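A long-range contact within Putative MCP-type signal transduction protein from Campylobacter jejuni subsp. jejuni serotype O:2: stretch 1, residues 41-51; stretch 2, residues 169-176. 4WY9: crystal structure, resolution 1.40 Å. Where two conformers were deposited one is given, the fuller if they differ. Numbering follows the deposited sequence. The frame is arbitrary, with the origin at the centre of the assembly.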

ATOM      1  N   ILE A  41      -3.217   2.650  17.034  1.00  8.79           N
ATOM      2  CA  ILE A  41      -2.477   3.851  17.415  1.00  9.76           C
ATOM      3  C   ILE A  41      -3.358   5.091  17.233  1.00  7.83           C
ATOM      4  O   ILE A  41      -3.336   6.003  18.052  1.00  8.21           O
ATOM      5  CB  ILE A  41      -1.130   3.991  16.694  1.00 12.64           C
ATOM      6  CG1 ILE A  41      -0.433   5.278  17.098  1.00 15.05           C
ATOM      7  CG2 ILE A  41      -1.288   3.930  15.247  1.00 15.07           C
ATOM      8  CD1 ILE A  41       1.051   5.223  16.961  1.00 18.71           C
ATOM      9  N   SER A  42      -4.175   5.136  16.175  1.00  7.46           N
ATOM     10  CA  SER A  42      -5.059   6.271  15.990  1.00  7.74           C
ATOM     11  C   SER A  42      -6.045   6.363  17.171  1.00  7.48           C
ATOM     12  O   SER A  42      -6.358   7.447  17.647  1.00  8.89           O
ATOM     13  CB  SER A  42      -5.798   6.235  14.650  1.00  9.35           C
ATOM     14  OG  SER A  42      -6.730   5.176  14.596  1.00 11.95           O
ATOM     15  N   GLY A  43      -6.530   5.223  17.650  1.00  8.13           N
ATOM     16  CA  GLY A  43      -7.430   5.237  18.780  1.00  9.56           C
ATOM     17  C   GLY A  43      -6.768   5.798  20.021  1.00  8.55           C
ATOM     18  O   GLY A  43      -7.330   6.652  20.740  1.00  9.76           O
ATOM     19  N   THR A  44      -5.566   5.334  20.290  1.00  8.47           N
ATOM     20  CA  THR A  44      -4.832   5.767  21.471  1.00  8.42           C
ATOM     21  C   THR A  44      -4.474   7.247  21.376  1.00  7.61           C
ATOM     22  O   THR A  44      -4.604   7.992  22.376  1.00  8.17           O
ATOM     23  CB  THR A  44      -3.566   4.898  21.668  1.00 10.34           C
ATOM     24  OG1 THR A  44      -3.974   3.522  21.851  1.00 12.90           O
ATOM     25  CG2 THR A  44      -2.776   5.344  22.846  1.00 12.63           C
ATOM     26  N   LEU A  45      -4.049   7.707  20.213  1.00  7.01           N
ATOM     27  CA  LEU A  45      -3.703   9.119  20.062  1.00  7.08           C
ATOM     28  C   LEU A  45      -4.926  10.031  20.128  1.00  7.40           C
ATOM     29  O   LEU A  45      -4.878  11.066  20.755  1.00  8.50           O
ATOM     30  CB  LEU A  45      -2.928   9.324  18.752  1.00  7.50           C
ATOM     31  CG  LEU A  45      -1.512   8.770  18.713  1.00  9.54           C
ATOM     32  CD1 LEU A  45      -0.878   8.893  17.352  1.00 10.76           C
ATOM     33  CD2 LEU A  45      -0.637   9.429  19.788  1.00 12.06           C
ATOM     34  N   THR A  46      -6.042   9.630  19.527  1.00  6.61           N
ATOM     35  CA  THR A  46      -7.243  10.451  19.630  1.00  6.92           C
ATOM     36  C   THR A  46      -7.711  10.516  21.088  1.00  8.20           C
ATOM     37  O   THR A  46      -8.125  11.572  21.564  1.00  9.83           O
ATOM     38  CB  THR A  46      -8.326   9.975  18.685  1.00  7.74           C
ATOM     39  OG1 THR A  46      -7.953  10.373  17.369  1.00  8.53           O
ATOM     40  CG2 THR A  46      -9.692  10.546  19.013  1.00  9.72           C
ATOM     41  N   GLU A  47      -7.652   9.415  21.828  1.00  7.91           N
ATOM     42  CA  GLU A  47      -8.015   9.461  23.236  1.00  9.11           C
ATOM     43  C   GLU A  47      -7.111  10.463  23.961  1.00  9.87           C
ATOM     44  O   GLU A  47      -7.572  11.248  24.774  1.00 12.04           O
ATOM     45  CB  GLU A  47      -7.912   8.083  23.865  1.00 12.54           C
ATOM     46  CG  GLU A  47      -8.276   8.035  25.352  1.00 17.10           C
ATOM     47  CD  GLU A  47      -9.658   8.645  25.671  1.00 24.04           C
ATOM     48  OE1 GLU A  47     -10.620   8.533  24.858  1.00 28.06           O
ATOM     49  OE2 GLU A  47      -9.798   9.255  26.785  1.00 30.69           O
ATOM     50  N   MET A  48      -5.817  10.472  23.640  1.00  9.30           N
ATOM     51  CA  MET A  48      -4.889  11.421  24.242  1.00  9.15           C
ATOM     52  C   MET A  48      -5.265  12.847  23.894  1.00  8.89           C
ATOM     53  O   MET A  48      -5.304  13.726  24.762  1.00 10.42           O
ATOM     54  CB  MET A  48      -3.459  11.125  23.824  1.00  9.83           C
ATOM     55  CG  MET A  48      -2.478  12.221  24.242  1.00 11.00           C
ATOM     56  SD  MET A  48      -0.841  11.975  23.543  1.00 13.68           S
ATOM     57  CE  MET A  48      -0.277  10.638  24.543  1.00 16.27           C
ATOM     58  N   PHE A  49      -5.476  13.132  22.611  1.00  9.19           N
ATOM     59  CA  PHE A  49      -5.683  14.515  22.176  1.00  9.74           C
ATOM     60  C   PHE A  49      -7.062  15.010  22.568  1.00  9.81           C
ATOM     61  O   PHE A  49      -7.303  16.210  22.673  1.00 13.06           O
ATOM     62  CB  PHE A  49      -5.426  14.669  20.664  1.00 10.16           C
ATOM     63  CG  PHE A  49      -3.983  14.812  20.292  1.00  8.87           C
ATOM     64  CD1 PHE A  49      -3.110  13.730  20.309  1.00 11.42           C
ATOM     65  CD2 PHE A  49      -3.452  16.054  19.948  1.00 11.31           C
ATOM     66  CE1 PHE A  49      -1.765  13.875  19.991  1.00 11.74           C
ATOM     67  CE2 PHE A  49      -2.108  16.191  19.626  1.00 10.71           C
ATOM     68  CZ  PHE A  49      -1.273  15.104  19.632  1.00 11.89           C
ATOM     69  N   ARG A  50      -7.987  14.091  22.865  1.00  9.94           N
ATOM     70  CA  ARG A  50      -9.290  14.482  23.409  1.00 12.09           C
ATOM     71  C   ARG A  50      -9.224  14.767  24.917  1.00 13.83           C
ATOM     72  O   ARG A  50      -9.980  15.590  25.425  1.00 17.22           O
ATOM     73  CB  ARG A  50     -10.346  13.405  23.144  1.00 11.88           C
ATOM     74  CG  ARG A  50     -10.855  13.351  21.717  1.00 13.52           C
ATOM     75  CD  ARG A  50     -11.913  12.247  21.552  1.00 15.13           C
ATOM     76  NE  ARG A  50     -12.914  12.205  22.634  1.00 16.98           N
ATOM     77  CZ  ARG A  50     -13.978  12.990  22.695  1.00 17.72           C
ATOM     78  NH1 ARG A  50     -14.321  13.743  21.673  1.00 16.38           N
ATOM     79  NH2 ARG A  50     -14.746  12.996  23.803  1.00 17.90           N
ATOM     80  N   SER A  51      -8.360  14.049  25.641  1.00 13.43           N
ATOM     81  CA  SER A  51      -8.338  14.112  27.091  1.00 15.08           C
ATOM     82  C   SER A  51      -7.261  15.038  27.647  1.00 14.67           C
ATOM     83  O   SER A  51      -7.251  15.336  28.829  1.00 17.96           O
ATOM     84  CB  SER A  51      -8.162  12.725  27.682  1.00 16.26           C
ATOM     85  OG  SER A  51      -6.881  12.276  27.392  1.00 18.68           O
ATOM     86  N   ALA A 169      -3.536   5.653   6.124  1.00  6.41           N
ATOM     87  CA  ALA A 169      -3.543   6.735   7.111  1.00  6.82           C
ATOM     88  C   ALA A 169      -4.898   6.975   7.729  1.00  6.29           C
ATOM     89  O   ALA A 169      -5.945   6.699   7.123  1.00  6.79           O
ATOM     90  CB  ALA A 169      -3.023   8.024   6.460  1.00  9.69           C
ATOM     91  N   ILE A 170      -4.883   7.489   8.958  1.00  6.11           N
ATOM     92  CA  ILE A 170      -6.094   7.741   9.737  1.00  6.71           C
ATOM     93  C   ILE A 170      -5.959   9.084  10.453  1.00  6.42           C
ATOM     94  O   ILE A 170      -4.879   9.400  10.983  1.00  6.93           O
ATOM     95  CB  ILE A 170      -6.336   6.614  10.762  1.00  7.27           C
ATOM     96  CG1 ILE A 170      -6.407   5.253  10.069  1.00  8.42           C
ATOM     97  CG2 ILE A 170      -7.573   6.842  11.593  1.00  8.32           C
ATOM     98  CD1 ILE A 170      -6.553   4.095  11.024  1.00  9.10           C
ATOM     99  N   PRO A 171      -7.033   9.895  10.491  1.00  6.81           N
ATOM    100  CA  PRO A 171      -7.018  11.163  11.264  1.00  7.24           C
ATOM    101  C   PRO A 171      -6.929  10.942  12.754  1.00  6.78           C
ATOM    102  O   PRO A 171      -7.380   9.912  13.261  1.00  7.81           O
ATOM    103  CB  PRO A 171      -8.353  11.803  10.916  1.00  8.69           C
ATOM    104  CG  PRO A 171      -9.230  10.648  10.540  1.00  8.85           C
ATOM    105  CD  PRO A 171      -8.308   9.705   9.805  1.00  7.89           C
ATOM    106  N   ILE A 172      -6.341  11.932  13.426  0.55  5.99           N
ATOM    107  CA  ILE A 172      -6.342  12.131  14.881  0.55  5.74           C
ATOM    108  C   ILE A 172      -7.235  13.316  15.183  0.55  6.57           C
ATOM    109  O   ILE A 172      -7.203  14.301  14.449  0.55  6.63           O
ATOM    110  CB  ILE A 172      -4.908  12.364  15.412  0.55  6.93           C
ATOM    111  CG1 ILE A 172      -3.968  11.246  14.953  0.55  8.50           C
ATOM    112  CG2 ILE A 172      -4.923  12.472  16.934  0.55  6.82           C
ATOM    113  CD1 ILE A 172      -4.413   9.875  15.392  0.55  9.25           C
ATOM    114  N   PHE A 173      -8.031  13.221  16.256  1.00  7.27           N
ATOM    115  CA  PHE A 173      -8.938  14.310  16.616  1.00  7.93           C
ATOM    116  C   PHE A 173      -8.721  14.831  18.029  1.00  8.64           C
ATOM    117  O   PHE A 173      -8.260  14.071  18.905  1.00  9.87           O
ATOM    118  CB  PHE A 173     -10.400  13.838  16.509  1.00  8.89           C
ATOM    119  CG  PHE A 173     -10.808  13.365  15.132  1.00  9.82           C
ATOM    120  CD1 PHE A 173     -10.661  12.033  14.775  1.00 10.26           C
ATOM    121  CD2 PHE A 173     -11.382  14.214  14.217  1.00  9.72           C
ATOM    122  CE1 PHE A 173     -11.047  11.583  13.523  1.00  9.72           C
ATOM    123  CE2 PHE A 173     -11.743  13.773  12.955  1.00 10.88           C
ATOM    124  CZ  PHE A 173     -11.601  12.467  12.622  1.00 10.18           C
ATOM    125  N   ASP A 174      -9.113  16.076  18.250  1.00  9.91           N
ATOM    126  CA  ASP A 174      -9.141  16.626  19.601  1.00 12.08           C
ATOM    127  C   ASP A 174     -10.588  16.651  20.141  1.00 12.05           C
ATOM    128  O   ASP A 174     -11.492  16.144  19.515  1.00 12.51           O
ATOM    129  CB  ASP A 174      -8.491  17.984  19.627  1.00 14.41           C
ATOM    130  CG  ASP A 174      -9.213  19.046  18.808  1.00 14.66           C
ATOM    131  OD1 ASP A 174     -10.369  18.840  18.407  1.00 14.69           O
ATOM    132  OD2 ASP A 174      -8.662  20.168  18.656  1.00 18.67           O
ATOM    133  N   ARG A 175     -10.791  17.240  21.311  1.00 14.36           N
ATOM    134  CA  ARG A 175     -12.104  17.232  21.973  1.00 16.95           C
ATOM    135  C   ARG A 175     -13.098  18.164  21.262  1.00 16.67           C
ATOM    136  O   ARG A 175     -14.330  18.055  21.448  1.00 16.90           O
ATOM    137  CB  ARG A 175     -11.950  17.574  23.442  1.00 21.19           C
ATOM    138  CG  ARG A 175     -13.180  17.330  24.262  1.00 33.82           C
ATOM    139  CD  ARG A 175     -12.885  17.374  25.761  1.00 36.26           C
ATOM    140  NE  ARG A 175     -13.068  16.047  26.356  1.00 51.97           N
ATOM    141  CZ  ARG A 175     -14.257  15.540  26.680  1.00 48.47           C
ATOM    142  NH1 ARG A 175     -15.353  16.262  26.466  1.00 58.44           N
ATOM    143  NH2 ARG A 175     -14.362  14.332  27.237  1.00 50.76           N
ATOM    144  N   LYS A 176     -12.607  19.037  20.388  1.00 14.71           N
ATOM    145  CA  LYS A 176     -13.511  19.887  19.618  1.00 15.35           C
ATOM    146  C   LYS A 176     -13.883  19.184  18.306  1.00 13.59           C
ATOM    147  O   LYS A 176     -14.459  19.804  17.407  1.00 15.73           O
ATOM    148  CB  LYS A 176     -12.868  21.251  19.351  1.00 20.38           C
ATOM    149  CG  LYS A 176     -12.557  21.997  20.670  1.00 25.32           C
ATOM    150  CD  LYS A 176     -11.989  23.362  20.427  1.00 29.49           C
ATOM    151  CE  LYS A 176     -13.058  24.412  20.621  1.00 36.11           C
ATOM    152  NZ  LYS A 176     -13.624  24.597  21.987  1.00 27.10           N
TER
HETATM  153  O   HOH W   1      -8.850   8.835  15.326  1.00 10.48           O
HETATM  154  O   HOH W   2      -8.990  18.696  22.897  1.00 33.20           O
HETATM  155  O   HOH W   3     -13.433  14.215  18.990  1.00 18.60           O

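A helix and a strand run side by side here, their N-to-C directions only 20° apart and their axes 6.9 Å apart at closest approach. Thr46 and Ile172 have their CA atoms 5.1 Å apart, and those of Arg50 and Arg175 are 4.2 Å apart, so four residues of helix are matched by three of stretch 2, the last two of them in the loop. Contacts recur at Ser42, Leu45, Thr46, Phe49 and Arg50, three or four residues apart along one side of the helix, while Gly43, Thr44 and Glu47 lie off the interface.

Ser42 opens the contact. Its CB points toward the strand, and Ile170 and Ile172 both come close: Ser42 OG is 3.5 Å from Ile170 CG2, and Ser42 CA is 3.7 Å from Ile172 CD1. One turn along, Leu45 offers CB to the same methyl, Leu45 CB to Ile172 CD1 being 3.7 Å. Ile172, with both chi angles in m in the conformer given, thus sends its delta methyl to the helix surface between these two residues.

Thr46 is the polar pin of the interface. The amide of Phe173 donates a hydrogen bond to its hydroxyl, Phe173 N to Thr46 OG1 at 3.1 Å and 161°, so a helix side chain satisfies a strand backbone group. Water 1 extends the link, lying 2.7 Å from Thr46 OG1 and donating to Pro171 O at 2.8 Å. That carbonyl is 4.2 Å from Thr46 OG1, too far for a direct bond, and the water spans the gap. The rule to read here is that a helix hydroxyl can take a strand-end amide while water reaches a carbonyl beyond direct range.

Phe49 returns to apolar packing, its CD1 4.0 Å from Ile172 CG2, so the gamma methyl of that isoleucine is used as well as the delta. Phe49 CB also sits 3.4 Å from Phe173 O, a carbonyl that the contact buries without a hydrogen-bonding partner: a cost the close packing carries. Water 2 joins the backbones beyond, donating to Phe49 O at 3.0 Å and accepting from Arg175 N at 2.8 Å.

Arg50 buries the most area on the helix side. Its CG packs against the loop, 3.6 Å from Asp174 O, and water 3 connects that carbonyl (Asp174 O, 2.8 Å) to Arg50 NH1 (2.9 Å). Arg175 NE gives a weak hydrogen bond to Arg50 O at 3.3 Å. The two like-charged guanidinium groups nonetheless come close, Arg50 NH2 lying 3.7 Å from Arg175 NH2, over one face of the Arg175 group.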